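Local coordinates for protein B-agarase (Agarivorans gilvus, PDB 5Z6P) that is an agarase of glycoside hydrolase family 50, which probably cleaves the beta-galactosidic linkages of agarose, at residues A[219-225]-A[362-366]. Residues are numbered along the deposited sequence; the frame is centred on the assembly and turned at random.
Sequences LSGIIDR and AMYQW
Ile-223 and Tyr-364 sit across from each other in a single parallel beta bridge: Ile-223 N gives its hydrogen to Met-363 O at 3.0 Å, and Gln-365 N returns one to Ile-223 O at 2.9 Å. Just before the bridge, residues 219-222 make a type II beta turn, and its Gly-221 N donates a hydrogen bond to a lone pair of Ala-362 O, lying in the plane of that carbonyl, at 2.7 Å. Bridge and turn together join the loop that follows strand 199-210 to the loop leaving helix 353-361.

The side chain of Met-363 runs out alongside those of Leu-219 and Ile-222, the three taking a common direction. Its CG passes beside Leu-219 CB, and the bend at chi3 (72°) brings the terminal CE to Ile-222 CG2 at 3.5 Å, with Leu-219 CD1 also near. Tyr-364 and Ile-223 likewise lie side by side. Tyr-364 CD1 comes up beside Ile-223 CB and CG2, the ring oblique to them, while its hydroxyl reaches past the contact to Ile-316 O and Thr-723.

Gln-365 leans toward the other loop, running straight past CG (chi2 -178°), and its CG packs against both Gly-221 O and Ile-223 O. OE1 comes to rest by Asp-224 CA and takes a hydrogen bond from a water that is weakly held by Arg-225 N. Farther along, the CB atoms of Trp-366 and Arg-225 meet at 3.6 Å; the guanidinium leads away to a salt bridge with Glu-241, and the indole also packs on helix 397-406. Trp-366 CE3 lies 3.5 Å from Arg-225 O, an oxygen that also accepts a hydrogen bond from Arg-404 NH1.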
# COMPACT_ATOMS: atom_id res chain seq x y z
N LEU A 219 4.75 -16.42 21.54
CA LEU A 219 5.60 -16.39 20.36
C LEU A 219 7.09 -16.52 20.67
O LEU A 219 7.93 -16.29 19.80
CB LEU A 219 5.34 -15.10 19.58
CG LEU A 219 3.89 -14.89 19.11
CD1 LEU A 219 3.75 -13.57 18.40
CD2 LEU A 219 3.47 -16.01 18.19
N SER A 220 7.41 -16.89 21.90
CA SER A 220 8.80 -17.10 22.29
C SER A 220 9.48 -18.07 21.34
O SER A 220 8.98 -19.15 21.07
CB SER A 220 8.88 -17.61 23.73
OG SER A 220 10.20 -18.00 24.06
N GLY A 221 10.62 -17.65 20.81
CA GLY A 221 11.40 -18.49 19.92
C GLY A 221 10.77 -18.80 18.57
O GLY A 221 11.13 -19.80 17.95
N ILE A 222 9.84 -17.96 18.11
CA ILE A 222 9.16 -18.21 16.83
C ILE A 222 10.01 -17.88 15.60
O ILE A 222 9.69 -18.32 14.49
CB ILE A 222 7.83 -17.40 16.73
CG1 ILE A 222 6.95 -17.88 15.57
CG2 ILE A 222 8.11 -15.96 16.53
CD1 ILE A 222 5.95 -18.90 15.93
N ILE A 223 11.09 -17.12 15.78
CA ILE A 223 11.97 -16.77 14.65
C ILE A 223 13.30 -17.52 14.69
O ILE A 223 14.00 -17.49 15.70
CB ILE A 223 12.27 -15.24 14.60
CG1 ILE A 223 10.98 -14.41 14.67
CG2 ILE A 223 13.08 -14.91 13.36
CD1 ILE A 223 10.00 -14.66 13.52
N ASP A 224 13.67 -18.18 13.59
CA ASP A 224 14.93 -18.91 13.55
C ASP A 224 16.08 -17.99 13.17
O ASP A 224 15.90 -16.78 13.05
CB ASP A 224 14.86 -20.12 12.60
CG ASP A 224 14.70 -19.75 11.14
OD1 ASP A 224 15.07 -18.64 10.72
OD2 ASP A 224 14.23 -20.61 10.37
N ARG A 225 17.27 -18.56 12.98
CA ARG A 225 18.45 -17.73 12.77
C ARG A 225 18.50 -17.07 11.39
O ARG A 225 19.34 -16.21 11.15
CB ARG A 225 19.72 -18.54 12.99
CG ARG A 225 20.02 -19.61 11.97
CD ARG A 225 21.15 -20.48 12.53
NE ARG A 225 21.66 -21.45 11.57
CZ ARG A 225 21.24 -22.70 11.47
NH1 ARG A 225 20.30 -23.15 12.29
NH2 ARG A 225 21.77 -23.51 10.56
N ALA A 362 12.62 -12.25 23.18
CA ALA A 362 12.45 -13.69 23.36
C ALA A 362 11.87 -14.39 22.12
O ALA A 362 11.84 -15.62 22.04
CB ALA A 362 11.58 -13.96 24.56
N MET A 363 11.41 -13.61 21.13
CA MET A 363 10.92 -14.23 19.89
C MET A 363 12.07 -14.80 19.06
O MET A 363 11.88 -15.72 18.27
CB MET A 363 10.12 -13.24 19.05
CG MET A 363 8.76 -12.86 19.59
SD MET A 363 7.95 -11.59 18.55
CE MET A 363 7.52 -12.55 17.11
N TYR A 364 13.26 -14.23 19.23
CA TYR A 364 14.39 -14.63 18.41
C TYR A 364 15.17 -15.79 19.01
O TYR A 364 15.68 -15.71 20.13
CB TYR A 364 15.32 -13.43 18.16
CG TYR A 364 14.61 -12.25 17.54
CD1 TYR A 364 14.30 -12.22 16.19
CD2 TYR A 364 14.22 -11.17 18.32
CE1 TYR A 364 13.64 -11.15 15.62
CE2 TYR A 364 13.55 -10.08 17.77
CZ TYR A 364 13.26 -10.08 16.42
OH TYR A 364 12.61 -9.01 15.86
N GLN A 365 15.25 -16.88 18.25
CA GLN A 365 16.09 -18.01 18.61
C GLN A 365 17.57 -17.65 18.50
O GLN A 365 18.39 -18.16 19.26
CB GLN A 365 15.79 -19.21 17.72
CG GLN A 365 14.47 -19.89 17.96
CD GLN A 365 14.27 -21.11 17.06
OE1 GLN A 365 14.85 -21.20 15.98
NE2 GLN A 365 13.45 -22.03 17.51
N TRP A 366 17.91 -16.80 17.54
CA TRP A 366 19.29 -16.37 17.36
C TRP A 366 19.44 -14.90 17.01
O TRP A 366 18.77 -14.38 16.11
CB TRP A 366 19.97 -17.21 16.28
CG TRP A 366 21.38 -16.79 15.99
CD1 TRP A 366 22.51 -17.21 16.64
CD2 TRP A 366 21.82 -15.88 14.97
NE1 TRP A 366 23.61 -16.61 16.08
CE2 TRP A 366 23.22 -15.79 15.06
CE3 TRP A 366 21.16 -15.12 13.99
CZ2 TRP A 366 23.97 -14.98 14.21
CZ3 TRP A 366 21.90 -14.33 13.15
CH2 TRP A 366 23.30 -14.26 13.27
O HOH W 1 16.19 -15.47 15.52
O HOH W 2 17.56 -21.33 14.74